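Local atomic coordinates of endo-N-acetyl-beta-D-glucosaminidase (PDB entry 4AC1), a protein that hydrolyses the bond between the two core N-acetylglucosamines of N-linked glycans, and is responsible for deglycosylating the cellulases of Hypocrea jecorina. Residues Ser40-Gln45 and His50-Pro55; Ala174-Gln179 and Pro213-Ala218; His105-Leu110 and Arg143-Pro148. All coordinates share one frame; numbering follows the deposited sequence.

Contact 1. Residues Ser40-Gln45 and His50-Pro55; sequences SFHINQ and HLNDFP. With ZN (zinc ion), chain N; ZN (zinc ion), chain L.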
loop_
_atom_site.group_PDB
_atom_site.type_symbol
_atom_site.label_atom_id
_atom_site.label_comp_id
_atom_site.label_asym_id
_atom_site.label_seq_id
_atom_site.Cartn_x
_atom_site.Cartn_y
_atom_site.Cartn_z
ATOM N N SER A 40 -3.612 9.410 -1.312
ATOM C CA SER A 40 -4.632 8.449 -1.723
ATOM C C SER A 40 -5.421 8.987 -2.902
ATOM O O SER A 40 -5.968 10.094 -2.856
ATOM C CB SER A 40 -5.596 8.151 -0.578
ATOM O OG SER A 40 -4.915 7.572 0.522
ATOM N N PHE A 41 -5.489 8.201 -3.970
ATOM C CA PHE A 41 -6.383 8.504 -5.084
ATOM C C PHE A 41 -7.832 8.258 -4.651
ATOM O O PHE A 41 -8.116 7.352 -3.858
ATOM C CB PHE A 41 -6.021 7.680 -6.325
ATOM C CG PHE A 41 -4.745 8.125 -7.004
ATOM C CD1 PHE A 41 -4.772 9.100 -7.996
ATOM C CD2 PHE A 41 -3.518 7.571 -6.649
ATOM C CE1 PHE A 41 -3.600 9.510 -8.638
ATOM C CE2 PHE A 41 -2.338 7.979 -7.282
ATOM C CZ PHE A 41 -2.381 8.950 -8.278
ATOM N N HIS A 42 -8.721 9.108 -5.158
ATOM C CA HIS A 42 -10.149 9.090 -4.842
ATOM C C HIS A 42 -10.963 9.139 -6.126
ATOM O O HIS A 42 -10.758 10.027 -6.969
ATOM C CB HIS A 42 -10.527 10.312 -4.008
ATOM C CG HIS A 42 -9.732 10.460 -2.754
ATOM N ND1 HIS A 42 -9.716 9.492 -1.775
ATOM C CD2 HIS A 42 -8.947 11.467 -2.303
ATOM C CE1 HIS A 42 -8.937 9.886 -0.784
ATOM N NE2 HIS A 42 -8.461 11.080 -1.077
ATOM N N ILE A 43 -11.862 8.172 -6.276
ATOM C CA ILE A 43 -12.842 8.169 -7.359
ATOM C C ILE A 43 -14.087 8.886 -6.839
ATOM O O ILE A 43 -14.651 8.513 -5.803
ATOM C CB ILE A 43 -13.202 6.725 -7.813
ATOM C CG1 ILE A 43 -11.944 5.890 -8.102
ATOM C CG2 ILE A 43 -14.193 6.741 -8.994
ATOM C CD1 ILE A 43 -11.139 6.330 -9.286
ATOM N N ASN A 44 -14.504 9.930 -7.547
ATOM C CA ASN A 44 -15.608 10.780 -7.102
ATOM C C ASN A 44 -16.800 10.692 -8.033
ATOM O O ASN A 44 -16.675 11.010 -9.214
ATOM C CB ASN A 44 -15.129 12.229 -7.033
ATOM C CG ASN A 44 -13.935 12.400 -6.110
ATOM O OD1 ASN A 44 -12.849 12.787 -6.544
ATOM N ND2 ASN A 44 -14.122 12.075 -4.835
ATOM N N GLN A 45 -17.950 10.256 -7.513
ATOM C CA GLN A 45 -19.182 10.260 -8.299
ATOM C C GLN A 45 -19.396 11.654 -8.897
ATOM O O GLN A 45 -19.323 12.656 -8.188
ATOM C CB GLN A 45 -20.396 9.864 -7.447
ATOM C CG GLN A 45 -21.724 9.952 -8.217
ATOM C CD GLN A 45 -22.955 9.729 -7.361
ATOM O OE1 GLN A 45 -23.801 8.905 -7.695
ATOM N NE2 GLN A 45 -23.075 10.486 -6.274
ATOM N N HIS A 50 -9.185 12.468 -7.917
ATOM C CA HIS A 50 -8.327 13.326 -7.136
ATOM C C HIS A 50 -7.217 12.509 -6.492
ATOM O O HIS A 50 -7.411 11.334 -6.159
ATOM C CB HIS A 50 -9.141 14.009 -6.036
ATOM C CG HIS A 50 -9.924 15.196 -6.509
ATOM N ND1 HIS A 50 -10.847 15.118 -7.530
ATOM C CD2 HIS A 50 -9.916 16.492 -6.107
ATOM C CE1 HIS A 50 -11.380 16.313 -7.729
ATOM N NE2 HIS A 50 -10.833 17.164 -6.879
ATOM N N LEU A 51 -6.052 13.129 -6.339
ATOM C CA LEU A 51 -5.015 12.639 -5.440
ATOM C C LEU A 51 -5.138 13.540 -4.225
ATOM O O LEU A 51 -4.803 14.728 -4.290
ATOM C CB LEU A 51 -3.640 12.750 -6.098
ATOM C CG LEU A 51 -2.446 12.389 -5.209
ATOM C CD1 LEU A 51 -2.598 10.970 -4.608
ATOM C CD2 LEU A 51 -1.146 12.507 -5.998
ATOM N N ASN A 52 -5.667 12.994 -3.134
ATOM C CA ASN A 52 -5.970 13.804 -1.956
ATOM C C ASN A 52 -6.868 14.988 -2.360
ATOM O O ASN A 52 -7.953 14.749 -2.893
ATOM C CB ASN A 52 -4.684 14.172 -1.196
ATOM C CG ASN A 52 -3.864 12.933 -0.861
ATOM O OD1 ASN A 52 -4.405 11.951 -0.361
ATOM N ND2 ASN A 52 -2.586 12.951 -1.201
ATOM N N ASP A 53 -6.420 16.230 -2.177
ATOM C CA ASP A 53 -7.323 17.378 -2.351
ATOM C C ASP A 53 -7.391 18.000 -3.748
ATOM O O ASP A 53 -8.146 18.959 -3.953
ATOM C CB ASP A 53 -7.058 18.444 -1.283
ATOM C CG ASP A 53 -7.254 17.912 0.122
ATOM O OD1 ASP A 53 -8.226 17.159 0.351
ATOM O OD2 ASP A 53 -6.426 18.241 0.998
ATOM N N PHE A 54 -6.620 17.471 -4.701
ATOM C CA PHE A 54 -6.552 18.038 -6.050
ATOM C C PHE A 54 -6.489 16.933 -7.094
ATOM O O PHE A 54 -6.002 15.835 -6.801
ATOM C CB PHE A 54 -5.307 18.912 -6.220
ATOM C CG PHE A 54 -5.217 20.067 -5.252
ATOM C CD1 PHE A 54 -5.764 21.299 -5.582
ATOM C CD2 PHE A 54 -4.554 19.930 -4.035
ATOM C CE1 PHE A 54 -5.669 22.379 -4.700
ATOM C CE2 PHE A 54 -4.452 20.995 -3.151
ATOM C CZ PHE A 54 -5.013 22.225 -3.488
ATOM N N PRO A 55 -6.959 17.213 -8.323
ATOM C CA PRO A 55 -6.703 16.299 -9.427
ATOM C C PRO A 55 -5.191 16.098 -9.567
ATOM O O PRO A 55 -4.425 17.026 -9.341
ATOM C CB PRO A 55 -7.276 17.038 -10.643
ATOM C CG PRO A 55 -8.305 17.950 -10.061
ATOM C CD PRO A 55 -7.759 18.381 -8.746
HETATM ZN ZN ZN N . -11.738 19.120 -5.918
HETATM ZN ZN ZN L . -11.369 19.161 -6.884
HETATM O O HOH W 1 -6.699 11.777 0.877
HETATM O O HOH W 2 -9.700 19.816 -6.185
HETATM O O HOH W 3 -12.428 20.971 -6.394
HETATM O O HOH W 4 -11.587 19.753 -8.787
#
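Leu51 lays its CD1 methyl over the centre of the Phe41 ring, a CH-pi contact 4.0 Å from CD1 to the ring centroid and 10° off the ring normal. CG anti to the backbone N (chi1 174°) and the next torsion together set CD1 there. Phe41 and Leu51 form a non-hydrogen-bonded antiparallel pair, and Trp65 touches both. On the other sheet face lie His42 and His50, a hydrogen-bonded pair: His42 N to His50 O is 2.8 Å, and His50 N to His42 O is 3.1 Å. The His42 ring turns its edge to Asn52 O, 3.5 Å from CD2, while one water joins His42 NE2 to Asn52 OD1. OD1 also accepts Ser40 N at 2.8 Å, the donor lying 36° above the carbonyl plane. His50 ND1 is bonded to Val48 O, and NE2 binds zinc at two alternative modelled positions. Strands 35-42 and 50-51 thus make a beta hairpin whose second strand runs into a type II' turn, Leu51 to Phe54. It adds a short antiparallel strand at the C-terminal end of strand 35-42 of the family 18 (beta/alpha)8 barrel, where Ser40 follows a cis peptide near zinc-binding Asp125 and Glu127.

Contact 2. Residues Ala174-Gln179 and Pro213-Ala218; sequences ALQQTQ and PAKVVA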
loop_
_atom_site.group_PDB
_atom_site.type_symbol
_atom_site.label_atom_id
_atom_site.label_comp_id
_atom_site.label_asym_id
_atom_site.label_seq_id
_atom_site.Cartn_x
_atom_site.Cartn_y
_atom_site.Cartn_z
ATOM N N ALA A 174 -11.733 -15.840 -0.467
ATOM C CA ALA A 174 -12.365 -16.056 -1.774
ATOM C C ALA A 174 -11.573 -15.334 -2.868
ATOM O O ALA A 174 -11.311 -15.906 -3.927
ATOM C CB ALA A 174 -13.799 -15.582 -1.759
ATOM N N LEU A 175 -11.207 -14.074 -2.621
ATOM C CA LEU A 175 -10.393 -13.305 -3.572
ATOM C C LEU A 175 -9.075 -14.002 -3.906
ATOM O O LEU A 175 -8.681 -14.085 -5.083
ATOM C CB LEU A 175 -10.119 -11.901 -3.033
ATOM C CG LEU A 175 -9.333 -10.952 -3.941
ATOM C CD1 LEU A 175 -10.089 -10.676 -5.219
ATOM C CD2 LEU A 175 -9.035 -9.655 -3.208
ATOM N N GLN A 176 -8.385 -14.497 -2.879
ATOM C CA GLN A 176 -7.121 -15.191 -3.106
ATOM C C GLN A 176 -7.350 -16.415 -3.999
ATOM O O GLN A 176 -6.560 -16.681 -4.914
ATOM C CB GLN A 176 -6.436 -15.566 -1.776
ATOM C CG GLN A 176 -5.262 -16.554 -1.896
ATOM C CD GLN A 176 -4.097 -16.036 -2.724
ATOM O OE1 GLN A 176 -3.714 -14.864 -2.629
ATOM N NE2 GLN A 176 -3.500 -16.915 -3.513
ATOM N N GLN A 177 -8.437 -17.144 -3.759
ATOM C CA GLN A 177 -8.712 -18.320 -4.591
ATOM C C GLN A 177 -8.932 -17.985 -6.073
ATOM O O GLN A 177 -8.377 -18.644 -6.952
ATOM C CB GLN A 177 -9.896 -19.110 -4.050
ATOM C CG GLN A 177 -9.616 -19.735 -2.684
ATOM C CD GLN A 177 -10.672 -20.720 -2.243
ATOM O OE1 GLN A 177 -11.387 -21.285 -3.067
ATOM N NE2 GLN A 177 -10.768 -20.943 -0.933
ATOM N N THR A 178 -9.729 -16.955 -6.356
ATOM C CA THR A 178 -10.148 -16.655 -7.739
ATOM C C THR A 178 -9.182 -15.713 -8.476
ATOM O O THR A 178 -8.970 -15.864 -9.685
ATOM C CB THR A 178 -11.582 -16.083 -7.785
ATOM O OG1 THR A 178 -11.645 -14.930 -6.948
ATOM C CG2 THR A 178 -12.600 -17.094 -7.290
ATOM N N GLN A 179 -8.579 -14.770 -7.745
ATOM C CA GLN A 179 -7.708 -13.738 -8.329
ATOM C C GLN A 179 -6.308 -13.710 -7.732
ATOM O O GLN A 179 -5.528 -12.816 -8.062
ATOM C CB GLN A 179 -8.338 -12.335 -8.218
ATOM C CG GLN A 179 -9.219 -11.977 -9.398
ATOM C CD GLN A 179 -10.558 -12.682 -9.348
ATOM O OE1 GLN A 179 -11.178 -12.765 -8.288
ATOM N NE2 GLN A 179 -11.024 -13.169 -10.487
ATOM N N PRO A 213 3.821 -16.529 2.826
ATOM C CA PRO A 213 4.678 -15.482 3.382
ATOM C C PRO A 213 5.167 -14.472 2.337
ATOM O O PRO A 213 5.201 -13.276 2.604
ATOM C CB PRO A 213 5.866 -16.270 3.951
ATOM C CG PRO A 213 5.281 -17.568 4.336
ATOM C CD PRO A 213 4.243 -17.875 3.278
ATOM N N ALA A 214 5.523 -14.948 1.142
ATOM C CA ALA A 214 5.966 -14.065 0.066
ATOM C C ALA A 214 4.923 -13.008 -0.294
ATOM O O ALA A 214 5.277 -11.947 -0.814
ATOM C CB ALA A 214 6.357 -14.876 -1.181
ATOM N N LYS A 215 3.651 -13.286 -0.022
ATOM C CA LYS A 215 2.589 -12.326 -0.347
ATOM C C LYS A 215 2.057 -11.555 0.856
ATOM O O LYS A 215 1.149 -10.746 0.703
ATOM C CB LYS A 215 1.432 -13.023 -1.050
ATOM C CG LYS A 215 1.826 -13.711 -2.327
ATOM C CD LYS A 215 0.607 -14.379 -2.904
ATOM C CE LYS A 215 -0.114 -13.361 -3.730
ATOM N NZ LYS A 215 -1.277 -13.919 -4.462
ATOM N N VAL A 216 2.605 -11.797 2.042
ATOM C CA VAL A 216 2.142 -11.083 3.239
ATOM C C VAL A 216 3.219 -10.090 3.689
ATOM O O VAL A 216 4.238 -10.472 4.271
ATOM C CB VAL A 216 1.754 -12.052 4.382
ATOM C CG1 VAL A 216 1.196 -11.267 5.557
ATOM C CG2 VAL A 216 0.730 -13.060 3.891
ATOM N N VAL A 217 2.998 -8.828 3.354
ATOM C CA VAL A 217 3.830 -7.717 3.805
ATOM C C VAL A 217 3.292 -7.242 5.150
ATOM O O VAL A 217 2.089 -7.014 5.318
ATOM C CB VAL A 217 3.808 -6.568 2.765
ATOM C CG1 VAL A 217 4.317 -5.271 3.350
ATOM C CG2 VAL A 217 4.644 -6.952 1.564
ATOM N N ALA A 218 4.202 -7.157 6.118
ATOM C CA ALA A 218 3.874 -6.693 7.473
ATOM C C ALA A 218 3.744 -5.184 7.544
ATOM O O ALA A 218 4.744 -4.458 7.581
ATOM C CB ALA A 218 4.899 -7.189 8.449
HETATM O O HOH W 5 -1.152 -16.574 -5.216
#
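One direct hydrogen bond, seconded by a water, joins Lys215 to Gln176, whose CA atoms are 10.5 Å apart, so the bridge depends on long side chains reaching from opposite directions. Along 213-218, Pro213 comes first, packing on Tyr203 and Val207 of helix 201-208; its carbonyl O accepts Val216 N at 3.0 Å, closing a short 3-10 turn. Lys215 then leaves the turn extended about CB-CG and bent about CG-CD (chi3 86°), which brings NZ to Gln176 OE1 at 3.2 Å. The ammonium lies in the carbonyl plane, on a lone pair, with a C=O...N angle of 118°. The water closes the loop, accepting from Lys215 NZ at 2.8 Å and from Gln176 NE2 at 2.9 Å, so both ends of the amide are engaged, which probably fixes its rotation. OE1 has a further bond to Tyr186 OH, and NZ one to Gly180 O with a weak one to Ile183 O. Val216 opens the strand; Val217 packs on Trp185 and Asn187 and pairs through its backbone with strand 185-189, while Ala218 pairs with strand 251-255. The bridge therefore ties the last turn of helix 172-179 to the 3-10 turn just before strand 216-221, across the loop leading into strand 185-189, at the N-terminal end of the strands of a (beta/alpha)8 barrel.

Contact 3. Residues His105-Leu110 and Arg143-Pro148; sequences HYYGQL and RADFGP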
loop_
_atom_site.group_PDB
_atom_site.type_symbol
_atom_site.label_atom_id
_atom_site.label_comp_id
_atom_site.label_asym_id
_atom_site.label_seq_id
_atom_site.Cartn_x
_atom_site.Cartn_y
_atom_site.Cartn_z
ATOM N N HIS A 105 -17.055 4.062 -16.917
ATOM C CA HIS A 105 -16.704 5.464 -16.800
ATOM C C HIS A 105 -15.668 5.678 -15.690
ATOM O O HIS A 105 -14.633 6.313 -15.909
ATOM C CB HIS A 105 -17.948 6.324 -16.555
ATOM C CG HIS A 105 -17.635 7.748 -16.221
ATOM N ND1 HIS A 105 -17.138 8.636 -17.152
ATOM C CD2 HIS A 105 -17.741 8.437 -15.063
ATOM C CE1 HIS A 105 -16.949 9.808 -16.578
ATOM N NE2 HIS A 105 -17.315 9.720 -15.312
ATOM N N TYR A 106 -15.954 5.160 -14.498
ATOM C CA TYR A 106 -15.070 5.383 -13.355
ATOM C C TYR A 106 -13.807 4.531 -13.431
ATOM O O TYR A 106 -12.711 5.008 -13.106
ATOM C CB TYR A 106 -15.828 5.249 -12.020
ATOM C CG TYR A 106 -16.857 6.337 -11.875
ATOM C CD1 TYR A 106 -16.462 7.662 -11.722
ATOM C CD2 TYR A 106 -18.220 6.056 -11.951
ATOM C CE1 TYR A 106 -17.393 8.683 -11.620
ATOM C CE2 TYR A 106 -19.162 7.077 -11.860
ATOM C CZ TYR A 106 -18.730 8.384 -11.693
ATOM O OH TYR A 106 -19.649 9.397 -11.611
ATOM N N TYR A 107 -13.959 3.288 -13.873
ATOM C CA TYR A 107 -12.790 2.456 -14.129
ATOM C C TYR A 107 -11.874 3.144 -15.169
ATOM O O TYR A 107 -10.647 3.183 -15.013
ATOM C CB TYR A 107 -13.156 1.023 -14.574
ATOM C CG TYR A 107 -11.914 0.324 -15.040
ATOM C CD1 TYR A 107 -10.999 -0.176 -14.104
ATOM C CD2 TYR A 107 -11.581 0.271 -16.404
ATOM C CE1 TYR A 107 -9.814 -0.750 -14.513
ATOM C CE2 TYR A 107 -10.392 -0.291 -16.813
ATOM C CZ TYR A 107 -9.518 -0.807 -15.853
ATOM O OH TYR A 107 -8.345 -1.386 -16.265
ATOM N N GLY A 108 -12.475 3.707 -16.221
ATOM C CA GLY A 108 -11.703 4.376 -17.264
ATOM C C GLY A 108 -10.873 5.515 -16.692
ATOM O O GLY A 108 -9.733 5.728 -17.096
ATOM N N GLN A 109 -11.442 6.244 -15.738
ATOM C CA GLN A 109 -10.695 7.298 -15.047
ATOM C C GLN A 109 -9.480 6.751 -14.283
ATOM O O GLN A 109 -8.394 7.342 -14.318
ATOM C CB GLN A 109 -11.592 8.061 -14.083
ATOM C CG GLN A 109 -12.679 8.932 -14.726
ATOM C CD GLN A 109 -13.449 9.707 -13.676
ATOM O OE1 GLN A 109 -13.455 9.336 -12.506
ATOM N NE2 GLN A 109 -14.101 10.786 -14.081
ATOM N N LEU A 110 -9.663 5.630 -13.594
ATOM C CA LEU A 110 -8.553 5.001 -12.870
ATOM C C LEU A 110 -7.465 4.532 -13.836
ATOM O O LEU A 110 -6.284 4.804 -13.628
ATOM C CB LEU A 110 -9.060 3.843 -11.995
ATOM C CG LEU A 110 -8.013 3.077 -11.175
ATOM C CD1 LEU A 110 -7.329 3.991 -10.144
ATOM C CD2 LEU A 110 -8.637 1.857 -10.500
ATOM N N ARG A 143 -5.684 -6.386 -14.463
ATOM C CA ARG A 143 -4.737 -7.388 -14.945
ATOM C C ARG A 143 -4.841 -7.538 -16.470
ATOM O O ARG A 143 -3.832 -7.650 -17.174
ATOM C CB ARG A 143 -4.994 -8.718 -14.220
ATOM C CG ARG A 143 -3.921 -9.785 -14.360
ATOM C CD ARG A 143 -2.522 -9.235 -14.119
ATOM N NE ARG A 143 -2.189 -9.032 -12.704
ATOM C CZ ARG A 143 -1.144 -8.311 -12.316
ATOM N NH1 ARG A 143 -0.381 -7.735 -13.233
ATOM N NH2 ARG A 143 -0.866 -8.154 -11.031
ATOM N N ALA A 144 -6.069 -7.551 -16.971
ATOM C CA ALA A 144 -6.315 -7.660 -18.406
ATOM C C ALA A 144 -5.743 -6.470 -19.176
ATOM O O ALA A 144 -5.074 -6.654 -20.191
ATOM C CB ALA A 144 -7.822 -7.827 -18.699
ATOM N N ASP A 145 -5.979 -5.259 -18.675
ATOM C CA ASP A 145 -5.563 -4.049 -19.383
ATOM C C ASP A 145 -4.084 -3.706 -19.271
ATOM O O ASP A 145 -3.502 -3.148 -20.207
ATOM C CB ASP A 145 -6.375 -2.840 -18.913
ATOM C CG ASP A 145 -7.832 -2.920 -19.316
ATOM O OD1 ASP A 145 -8.220 -3.839 -20.073
ATOM O OD2 ASP A 145 -8.594 -2.039 -18.888
ATOM N N PHE A 146 -3.485 -4.017 -18.127
ATOM C CA PHE A 146 -2.113 -3.569 -17.851
ATOM C C PHE A 146 -1.041 -4.648 -17.942
ATOM O O PHE A 146 0.150 -4.338 -17.818
ATOM C CB PHE A 146 -2.033 -2.801 -16.524
ATOM C CG PHE A 146 -2.676 -1.449 -16.589
ATOM C CD1 PHE A 146 -2.012 -0.370 -17.161
ATOM C CD2 PHE A 146 -3.961 -1.265 -16.113
ATOM C CE1 PHE A 146 -2.620 0.874 -17.237
ATOM C CE2 PHE A 146 -4.568 -0.021 -16.180
ATOM C CZ PHE A 146 -3.898 1.051 -16.751
ATOM N N GLY A 147 -1.435 -5.899 -18.161
ATOM C CA GLY A 147 -0.459 -6.965 -18.317
ATOM C C GLY A 147 -0.018 -7.613 -17.016
ATOM O O GLY A 147 -0.375 -7.170 -15.904
ATOM N N PRO A 148 0.763 -8.684 -17.132
ATOM C CA PRO A 148 1.097 -9.521 -15.996
ATOM C C PRO A 148 2.139 -8.896 -15.066
ATOM O O PRO A 148 2.251 -9.349 -13.929
ATOM C CB PRO A 148 1.662 -10.796 -16.650
ATOM C CG PRO A 148 2.147 -10.334 -17.993
ATOM C CD PRO A 148 1.186 -9.286 -18.411
#
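Tyr107 OH meets the carboxylate of Asp145 from above its plane: the hydroxyl donates to OD2 at 2.7 Å yet lies 38° out of the plane of the acid. Relative to the phenol ring, OD2 sits at the edge, close to the ring plane and 3.3 Å from CE2. Ring and carboxylate planes stand 57° apart, the two side chains approaching from opposite directions. Tyr107 CG is turned anti to the backbone N (chi1 170°), which sends the ring across to helix 132-146, where it touches Leu138, Arg141 and Leu142. OD2 is also held by a salt bridge to Arg141 NE, so one carboxylate oxygen serves two donors, an arrangement likely to keep the acid ionised. Phe146 CE2 comes within 4.0 Å of Tyr107 OH. Replacing Tyr107 by a phenylalanine would remove the hydroxyl and would probably leave OD2 of Asp145 with Arg141 but without its mate on helix 100-116. Just past Phe146, Gly147 leaves the helical conformation with a positive phi; a CB there would be jammed against the preceding carbonyl O and would clash with Pro148 CD. Helices 100-116 and 132-146, separated in sequence by strand 121-125, are thus joined near the end of the second, where Phe146 packs on Arg111, Ile114 and Val115 and stacks on Phe150, just ahead of strand 151-154.

Along the chain contact 1 comes first, then contact 3, then contact 2, each closing before the next opens. Contacts 1 and 3 have centres about 17 Å apart and touch: Tyr106 CE1 lies 3.4 Å from Asn44 O, and Ile43 also packs on Tyr106 and Leu110. Contacts 2 and 3 are about 20 Å apart between centres; Leu175 of helix 172-179 packs on helix 132-146. Contacts 1 and 2, about 27 Å apart between centres, both reach the barrel sheet. Contact 1 lies at the C-terminal end of strand 35-42, the side on which family 18 enzymes carry their active site; contact 2 is at the opposite, N-terminal end, and contact 3 joins two of the surrounding helices.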